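Local coordinates for cell wall surface anchor family protein (Streptococcus agalactiae serogroup V, PDB 3TW0), which forms the adhesive tip of the group B streptococcal pilus and probably mediates attachment to host cells through its metal-binding von Willebrand factor type A domain, at residues A[163-168]-A[317-322]; A[307-312]-A[343-348]. The protein carries 2 engineered substitutions. All blocks are in the same frame, centred on the assembly; numbering follows the deposited sequence.

How the contacts relate
Both contacts lie in the von Willebrand factor A-type part of the chain and are mostly buried, and they share one unit: helix 302-312, strand 319-324 and helix 335-344 follow one another in the chain. Contact 1 (163-168 with 317-322) pairs two neighbouring strands of the parallel sheet, so main-chain hydrogen bonds carry it and side chains pack on both faces. Contact 2 (307-312 with 343-348) joins the two helices on either side of strand 319-324 in the sequence; it has no direct hydrogen bond and rests on one ring and one bridging water. They meet where S347 OG probably hydrogen-bonds I320 N and S346 OG probably hydrogen-bonds T322 OG1.

Contact 1. Residues A[163-168]-A[317-322]; sequences ARKKLI and GYDIFT
I168 and I320 pair side by side where strands 165-172 and 319-324 run parallel in the central sheet of the vWA fold, a Rossmann-like alpha/beta arrangement. Three main-chain bonds join them: D319 N to K166 O, I168 N to D319 O (2.9 Å) and F321 N to I168 O (2.8 Å), the first longer and tilted from the carbonyl plane. Along I168, CB lies 4.1 Å from I320 CG2; CG2, anti to the backbone N, runs beside I320 CG2 at 4.2 Å; CG1, anti to the carbonyl carbon (chi1 -64°), skirts Y318 CE1; and CD1 touches that ring carbon at 3.5 Å. Y318 OH hydrogen-bonds N153 of helix 145-159, which also packs on I168 through A152 and L156. K166 crosses Y318 at about a right angle, CB 3.8 Å from Y318 CB and CE near CD2, before NZ bends back to R164 O. L167 and D319 share the opposite face. K165 NZ stays 4.1 Å from D319 OD2, beyond salt-bridge range; OD2 has a weak hydrogen bond with Y368 OH and a long, weak ion pair with K367. L167 CD1 makes a CH-pi contact over the F321 ring, 3.8 Å from its centroid and 12° off the normal.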
ATOM      1  N   ALA A 163       4.401  14.281 -25.723  1.00 31.54           N
ATOM      2  CA  ALA A 163       5.554  14.149 -26.619  1.00 32.05           C
ATOM      3  C   ALA A 163       6.800  13.504 -25.983  1.00 32.61           C
ATOM      4  O   ALA A 163       7.738  13.110 -26.690  1.00 34.21           O
ATOM      5  CB  ALA A 163       5.917  15.528 -27.225  1.00 32.09           C
ATOM      6  N   ARG A 164       6.843  13.400 -24.661  1.00 31.72           N
ATOM      7  CA  ARG A 164       8.007  12.781 -24.011  1.00 31.02           C
ATOM      8  C   ARG A 164       7.716  11.317 -23.703  1.00 30.56           C
ATOM      9  O   ARG A 164       6.557  10.938 -23.532  1.00 31.05           O
ATOM     10  CB  ARG A 164       8.402  13.553 -22.745  1.00 30.63           C
ATOM     11  CG  ARG A 164       8.560  15.059 -22.983  1.00 30.08           C
ATOM     12  CD  ARG A 164       8.849  15.825 -21.713  1.00 29.08           C
ATOM     13  NE  ARG A 164      10.084  15.371 -21.074  1.00 27.69           N
ATOM     14  CZ  ARG A 164      11.274  15.902 -21.302  1.00 28.06           C
ATOM     15  NH1 ARG A 164      11.410  16.899 -22.176  1.00 29.32           N
ATOM     16  NH2 ARG A 164      12.331  15.427 -20.689  1.00 27.58           N
ATOM     17  N   LYS A 165       8.755  10.489 -23.675  1.00 29.79           N
ATOM     18  CA  LYS A 165       8.609   9.111 -23.205  1.00 28.90           C
ATOM     19  C   LYS A 165       8.554   9.096 -21.678  1.00 27.05           C
ATOM     20  O   LYS A 165       9.261   9.846 -21.031  1.00 26.97           O
ATOM     21  CB  LYS A 165       9.763   8.238 -23.692  1.00 28.76           C
ATOM     22  CG  LYS A 165       9.615   7.757 -25.146  1.00 33.24           C
ATOM     23  CD  LYS A 165       8.204   7.176 -25.448  1.00 37.77           C
ATOM     24  CE  LYS A 165       7.934   5.783 -24.842  1.00 40.53           C
ATOM     25  NZ  LYS A 165       6.482   5.361 -25.029  1.00 40.54           N
ATOM     26  N   LYS A 166       7.722   8.234 -21.113  1.00 25.36           N
ATOM     27  CA  LYS A 166       7.488   8.236 -19.656  1.00 23.82           C
ATOM     28  C   LYS A 166       7.601   6.808 -19.107  1.00 22.44           C
ATOM     29  O   LYS A 166       7.105   5.875 -19.711  1.00 21.18           O
ATOM     30  CB  LYS A 166       6.142   8.925 -19.318  1.00 23.81           C
ATOM     31  CG  LYS A 166       6.011  10.355 -19.951  1.00 25.58           C
ATOM     32  CD  LYS A 166       4.641  11.058 -19.820  1.00 28.58           C
ATOM     33  CE  LYS A 166       3.601  10.687 -20.919  1.00 31.68           C
ATOM     34  NZ  LYS A 166       4.228  10.256 -22.219  1.00 32.90           N
ATOM     35  N   LEU A 167       8.319   6.636 -18.004  1.00 20.23           N
ATOM     36  CA  LEU A 167       8.432   5.319 -17.395  1.00 19.17           C
ATOM     37  C   LEU A 167       8.191   5.357 -15.885  1.00 18.26           C
ATOM     38  O   LEU A 167       8.680   6.253 -15.189  1.00 17.22           O
ATOM     39  CB  LEU A 167       9.799   4.712 -17.684  1.00 19.24           C
ATOM     40  CG  LEU A 167      10.219   3.506 -16.843  1.00 19.96           C
ATOM     41  CD1 LEU A 167       9.349   2.269 -17.183  1.00 20.81           C
ATOM     42  CD2 LEU A 167      11.712   3.212 -17.055  1.00 20.14           C
ATOM     43  N   ILE A 168       7.393   4.409 -15.391  1.00 16.95           N
ATOM     44  CA  ILE A 168       7.382   4.142 -13.947  1.00 16.80           C
ATOM     45  C   ILE A 168       8.170   2.856 -13.703  1.00 16.31           C
ATOM     46  O   ILE A 168       7.905   1.824 -14.355  1.00 15.94           O
ATOM     47  CB  ILE A 168       5.952   4.080 -13.339  1.00 16.50           C
ATOM     48  CG1 ILE A 168       5.276   5.463 -13.474  1.00 15.78           C
ATOM     49  CG2 ILE A 168       6.046   3.639 -11.858  1.00 16.73           C
ATOM     50  CD1 ILE A 168       3.767   5.423 -13.263  1.00 17.04           C
ATOM     51  N   GLY A 317      -0.789   5.135 -21.485  1.00 28.58           N
ATOM     52  CA  GLY A 317      -0.007   4.646 -22.602  1.00 28.51           C
ATOM     53  C   GLY A 317       1.481   4.756 -22.397  1.00 28.78           C
ATOM     54  O   GLY A 317       2.229   4.773 -23.379  1.00 29.35           O
ATOM     55  N   TYR A 318       1.944   4.838 -21.143  1.00 27.74           N
ATOM     56  CA  TYR A 318       3.392   4.795 -20.925  1.00 26.50           C
ATOM     57  C   TYR A 318       3.845   3.469 -20.319  1.00 25.23           C
ATOM     58  O   TYR A 318       3.026   2.582 -20.117  1.00 24.79           O
ATOM     59  CB  TYR A 318       3.925   6.009 -20.167  1.00 26.15           C
ATOM     60  CG  TYR A 318       3.239   6.350 -18.892  1.00 28.48           C
ATOM     61  CD1 TYR A 318       3.395   5.550 -17.765  1.00 29.02           C
ATOM     62  CD2 TYR A 318       2.477   7.526 -18.774  1.00 28.15           C
ATOM     63  CE1 TYR A 318       2.778   5.881 -16.587  1.00 28.47           C
ATOM     64  CE2 TYR A 318       1.873   7.867 -17.585  1.00 27.27           C
ATOM     65  CZ  TYR A 318       2.028   7.034 -16.500  1.00 29.29           C
ATOM     66  OH  TYR A 318       1.417   7.342 -15.308  1.00 34.27           O
ATOM     67  N   ASP A 319       5.139   3.337 -20.040  1.00 23.37           N
ATOM     68  CA  ASP A 319       5.665   2.057 -19.587  1.00 23.32           C
ATOM     69  C   ASP A 319       5.681   1.908 -18.083  1.00 22.21           C
ATOM     70  O   ASP A 319       6.023   2.836 -17.381  1.00 22.29           O
ATOM     71  CB  ASP A 319       7.071   1.833 -20.126  1.00 23.71           C
ATOM     72  CG  ASP A 319       7.070   1.635 -21.615  1.00 26.64           C
ATOM     73  OD1 ASP A 319       6.519   0.614 -22.059  1.00 29.47           O
ATOM     74  OD2 ASP A 319       7.581   2.519 -22.317  1.00 31.37           O
ATOM     75  N   ILE A 320       5.341   0.724 -17.591  1.00 21.09           N
ATOM     76  CA  ILE A 320       5.518   0.459 -16.174  1.00 19.77           C
ATOM     77  C   ILE A 320       6.265  -0.849 -16.008  1.00 19.77           C
ATOM     78  O   ILE A 320       5.785  -1.916 -16.442  1.00 19.43           O
ATOM     79  CB  ILE A 320       4.193   0.481 -15.362  1.00 19.95           C
ATOM     80  CG1 ILE A 320       3.393   1.790 -15.609  1.00 17.49           C
ATOM     81  CG2 ILE A 320       4.505   0.311 -13.859  1.00 19.34           C
ATOM     82  CD1 ILE A 320       2.273   1.674 -16.650  1.00 19.10           C
ATOM     83  N   PHE A 321       7.455  -0.749 -15.411  1.00 18.49           N
ATOM     84  CA  PHE A 321       8.281  -1.907 -15.130  1.00 19.41           C
ATOM     85  C   PHE A 321       8.306  -2.164 -13.629  1.00 18.88           C
ATOM     86  O   PHE A 321       8.532  -1.231 -12.849  1.00 18.60           O
ATOM     87  CB  PHE A 321       9.728  -1.706 -15.629  1.00 19.21           C
ATOM     88  CG  PHE A 321       9.853  -1.433 -17.107  1.00 21.97           C
ATOM     89  CD1 PHE A 321       8.762  -1.519 -17.964  1.00 24.74           C
ATOM     90  CD2 PHE A 321      11.088  -1.095 -17.650  1.00 25.17           C
ATOM     91  CE1 PHE A 321       8.894  -1.270 -19.349  1.00 28.17           C
ATOM     92  CE2 PHE A 321      11.228  -0.851 -19.025  1.00 27.48           C
ATOM     93  CZ  PHE A 321      10.122  -0.946 -19.876  1.00 26.42           C
ATOM     94  N   THR A 322       8.100  -3.423 -13.235  1.00 17.16           N
ATOM     95  CA  THR A 322       8.126  -3.804 -11.837  1.00 16.92           C
ATOM     96  C   THR A 322       9.277  -4.790 -11.529  1.00 18.10           C
ATOM     97  O   THR A 322       9.430  -5.824 -12.199  1.00 19.15           O
ATOM     98  CB  THR A 322       6.781  -4.396 -11.394  1.00 15.47           C
ATOM     99  OG1 THR A 322       5.728  -3.588 -11.891  1.00 13.85           O
ATOM    100  CG2 THR A 322       6.648  -4.409  -9.873  1.00 15.62           C
TER

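Contact 2. Residues A[307-312]-A[343-348]; sequences LYFNGN and QSISSK
F309 of helix 302-312 lays one ring face against the main chain of I345, the first residue to leave helical geometry after helix 335-344. The aromatic contact is a CH-pi interaction: I345 CA stands 3.7 Å from the ring centroid, only 8° off the normal. F309 CG is anti to its backbone N (chi1 -179°), which carries the ring across to the end of the other helix. Farther out, F309 CE1 comes within 3.3 Å of I345 O.

Apolar packing continues at the base of the ring, where I345 CG2 sits 3.8 Å from F309 CB. With I345 CG1 between the backbone N and the carbonyl carbon (chi1 67°), CG2 lies beside the backbone N, anti to the carbonyl carbon, and is the branch that meets the phenylalanine. L149 of helix 145-159 and I320 of strand 319-324 pack on F309 as well.

No direct hydrogen bond crosses between the segments; one water links them. It accepts from N310 ND2 at 2.7 Å and donates to S344 O at 2.6 Å. N310 OD1 and S347 O both accept from R314, from NH1 and NH2 respectively.

The I345 side chain is about 12 Å from the bound magnesium ion. The arrangement belongs to the helix-strand-helix succession of the vWA fold, whose magnesium site, formed here by S20, S22 and T143, is the MIDAS of vWA domains.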
ATOM      1  N   LEU A 307      -7.229  -2.752 -10.179  1.00 13.04           N
ATOM      2  CA  LEU A 307      -8.341  -2.062 -10.792  1.00 13.69           C
ATOM      3  C   LEU A 307      -8.035  -0.576 -10.912  1.00 14.46           C
ATOM      4  O   LEU A 307      -8.283   0.047 -11.951  1.00 13.77           O
ATOM      5  CB  LEU A 307      -9.632  -2.325 -10.022  1.00 13.72           C
ATOM      6  CG  LEU A 307     -10.261  -3.720 -10.095  1.00 14.56           C
ATOM      7  CD1 LEU A 307     -11.311  -3.862  -8.999  1.00 12.64           C
ATOM      8  CD2 LEU A 307     -10.871  -4.035 -11.498  1.00 14.43           C
ATOM      9  N   TYR A 308      -7.450   0.008  -9.868  1.00 14.70           N
ATOM     10  CA  TYR A 308      -7.085   1.402  -9.972  1.00 15.09           C
ATOM     11  C   TYR A 308      -6.011   1.588 -11.042  1.00 15.39           C
ATOM     12  O   TYR A 308      -6.083   2.527 -11.846  1.00 17.21           O
ATOM     13  CB  TYR A 308      -6.574   1.980  -8.637  1.00 15.44           C
ATOM     14  CG  TYR A 308      -5.813   3.230  -8.921  1.00 15.70           C
ATOM     15  CD1 TYR A 308      -6.466   4.443  -9.068  1.00 18.44           C
ATOM     16  CD2 TYR A 308      -4.449   3.173  -9.166  1.00 19.54           C
ATOM     17  CE1 TYR A 308      -5.765   5.597  -9.404  1.00 19.62           C
ATOM     18  CE2 TYR A 308      -3.735   4.309  -9.506  1.00 22.55           C
ATOM     19  CZ  TYR A 308      -4.396   5.512  -9.616  1.00 21.82           C
ATOM     20  OH  TYR A 308      -3.647   6.620  -9.950  1.00 24.28           O
ATOM     21  N   PHE A 309      -5.020   0.701 -11.055  1.00 15.28           N
ATOM     22  CA  PHE A 309      -3.938   0.762 -12.037  1.00 15.26           C
ATOM     23  C   PHE A 309      -4.525   0.715 -13.450  1.00 16.21           C
ATOM     24  O   PHE A 309      -4.243   1.579 -14.287  1.00 16.08           O
ATOM     25  CB  PHE A 309      -2.957  -0.392 -11.823  1.00 14.59           C
ATOM     26  CG  PHE A 309      -1.790  -0.398 -12.787  1.00 14.17           C
ATOM     27  CD1 PHE A 309      -0.613   0.313 -12.498  1.00 15.48           C
ATOM     28  CD2 PHE A 309      -1.863  -1.121 -13.990  1.00 15.81           C
ATOM     29  CE1 PHE A 309       0.469   0.319 -13.412  1.00 18.40           C
ATOM     30  CE2 PHE A 309      -0.804  -1.117 -14.892  1.00 14.47           C
ATOM     31  CZ  PHE A 309       0.369  -0.420 -14.601  1.00 14.96           C
ATOM     32  N   ASN A 310      -5.362  -0.294 -13.690  1.00 16.80           N
ATOM     33  CA  ASN A 310      -5.923  -0.522 -15.015  1.00 16.51           C
ATOM     34  C   ASN A 310      -6.907   0.558 -15.448  1.00 16.71           C
ATOM     35  O   ASN A 310      -7.094   0.791 -16.628  1.00 16.55           O
ATOM     36  CB  ASN A 310      -6.576  -1.909 -15.099  1.00 16.22           C
ATOM     37  CG  ASN A 310      -5.553  -3.042 -15.146  1.00 16.08           C
ATOM     38  OD1 ASN A 310      -4.394  -2.823 -15.490  1.00 16.24           O
ATOM     39  ND2 ASN A 310      -5.981  -4.264 -14.800  1.00 15.36           N
ATOM     40  N   GLY A 311      -7.536   1.220 -14.495  1.00 17.46           N
ATOM     41  CA  GLY A 311      -8.492   2.271 -14.800  1.00 16.82           C
ATOM     42  C   GLY A 311      -7.864   3.624 -15.078  1.00 17.66           C
ATOM     43  O   GLY A 311      -8.412   4.417 -15.855  1.00 17.92           O
ATOM     44  N   ASN A 312      -6.729   3.910 -14.447  1.00 16.67           N
ATOM     45  CA  ASN A 312      -6.228   5.292 -14.358  1.00 16.62           C
ATOM     46  C   ASN A 312      -4.759   5.462 -14.779  1.00 17.23           C
ATOM     47  O   ASN A 312      -4.325   6.585 -15.078  1.00 17.27           O
ATOM     48  CB  ASN A 312      -6.434   5.845 -12.919  1.00 17.07           C
ATOM     49  CG  ASN A 312      -7.880   5.748 -12.440  1.00 16.22           C
ATOM     50  OD1 ASN A 312      -8.649   6.682 -12.624  1.00 20.94           O
ATOM     51  ND2 ASN A 312      -8.257   4.618 -11.816  1.00 16.69           N
ATOM     52  N   GLN A 343       2.872  -8.439 -11.832  1.00 16.26           N
ATOM     53  CA  GLN A 343       2.644  -8.560 -13.280  1.00 16.64           C
ATOM     54  C   GLN A 343       1.409  -7.777 -13.640  1.00 16.36           C
ATOM     55  O   GLN A 343       1.412  -7.068 -14.646  1.00 17.74           O
ATOM     56  CB  GLN A 343       2.457 -10.038 -13.679  1.00 15.62           C
ATOM     57  CG  GLN A 343       3.756 -10.826 -13.746  1.00 17.23           C
ATOM     58  CD  GLN A 343       3.557 -12.351 -13.754  1.00 21.47           C
ATOM     59  OE1 GLN A 343       2.515 -12.875 -13.344  1.00 21.30           O
ATOM     60  NE2 GLN A 343       4.580 -13.063 -14.210  1.00 21.70           N
ATOM     61  N   SER A 344       0.373  -7.885 -12.797  1.00 16.29           N
ATOM     62  CA  SER A 344      -0.906  -7.158 -12.981  1.00 15.95           C
ATOM     63  C   SER A 344      -0.753  -5.635 -13.070  1.00 16.61           C
ATOM     64  O   SER A 344      -1.554  -4.980 -13.743  1.00 14.73           O
ATOM     65  CB  SER A 344      -1.932  -7.514 -11.891  1.00 15.81           C
ATOM     66  OG  SER A 344      -1.765  -6.690 -10.726  1.00 16.42           O
ATOM     67  N   ILE A 345       0.269  -5.083 -12.399  1.00 16.73           N
ATOM     68  CA  ILE A 345       0.506  -3.629 -12.392  1.00 17.60           C
ATOM     69  C   ILE A 345       1.800  -3.217 -13.125  1.00 18.68           C
ATOM     70  O   ILE A 345       2.483  -2.245 -12.746  1.00 19.33           O
ATOM     71  CB  ILE A 345       0.445  -3.051 -10.957  1.00 17.41           C
ATOM     72  CG1 ILE A 345       1.609  -3.559 -10.087  1.00 17.69           C
ATOM     73  CG2 ILE A 345      -0.984  -3.340 -10.351  1.00 16.59           C
ATOM     74  CD1 ILE A 345       1.823  -2.759  -8.720  1.00 15.69           C
ATOM     75  N   SER A 346       2.141  -3.994 -14.152  1.00 19.17           N
ATOM     76  CA  SER A 346       3.222  -3.690 -15.078  1.00 19.85           C
ATOM     77  C   SER A 346       2.608  -3.586 -16.466  1.00 21.01           C
ATOM     78  O   SER A 346       1.502  -4.095 -16.692  1.00 20.52           O
ATOM     79  CB  SER A 346       4.258  -4.810 -15.066  1.00 19.88           C
ATOM     80  OG  SER A 346       4.764  -5.041 -13.763  1.00 16.27           O
ATOM     81  N   SER A 347       3.307  -2.914 -17.375  1.00 22.93           N
ATOM     82  CA  SER A 347       2.860  -2.764 -18.760  1.00 25.29           C
ATOM     83  C   SER A 347       2.480  -4.090 -19.413  1.00 26.13           C
ATOM     84  O   SER A 347       1.409  -4.206 -19.986  1.00 26.91           O
ATOM     85  CB  SER A 347       3.932  -2.062 -19.596  1.00 25.31           C
ATOM     86  OG  SER A 347       4.026  -0.710 -19.228  1.00 25.21           O
ATOM     87  N   LYS A 348       3.358  -5.077 -19.343  1.00 27.98           N
ATOM     88  CA  LYS A 348       2.999  -6.438 -19.758  1.00 30.34           C
ATOM     89  C   LYS A 348       3.697  -7.474 -18.897  1.00 30.95           C
ATOM     90  O   LYS A 348       4.560  -7.126 -18.067  1.00 31.42           O
ATOM     91  CB  LYS A 348       3.277  -6.696 -21.254  1.00 31.37           C
ATOM     92  CG  LYS A 348       4.444  -5.922 -21.871  1.00 34.01           C
ATOM     93  CD  LYS A 348       3.927  -4.803 -22.792  1.00 37.60           C
ATOM     94  CE  LYS A 348       4.988  -3.722 -23.100  1.00 39.82           C
ATOM     95  NZ  LYS A 348       6.412  -4.244 -23.304  1.00 41.98           N
TER
HETATM   96  O   HOH W   1      -3.789  -5.841 -14.748  1.00 23.86           O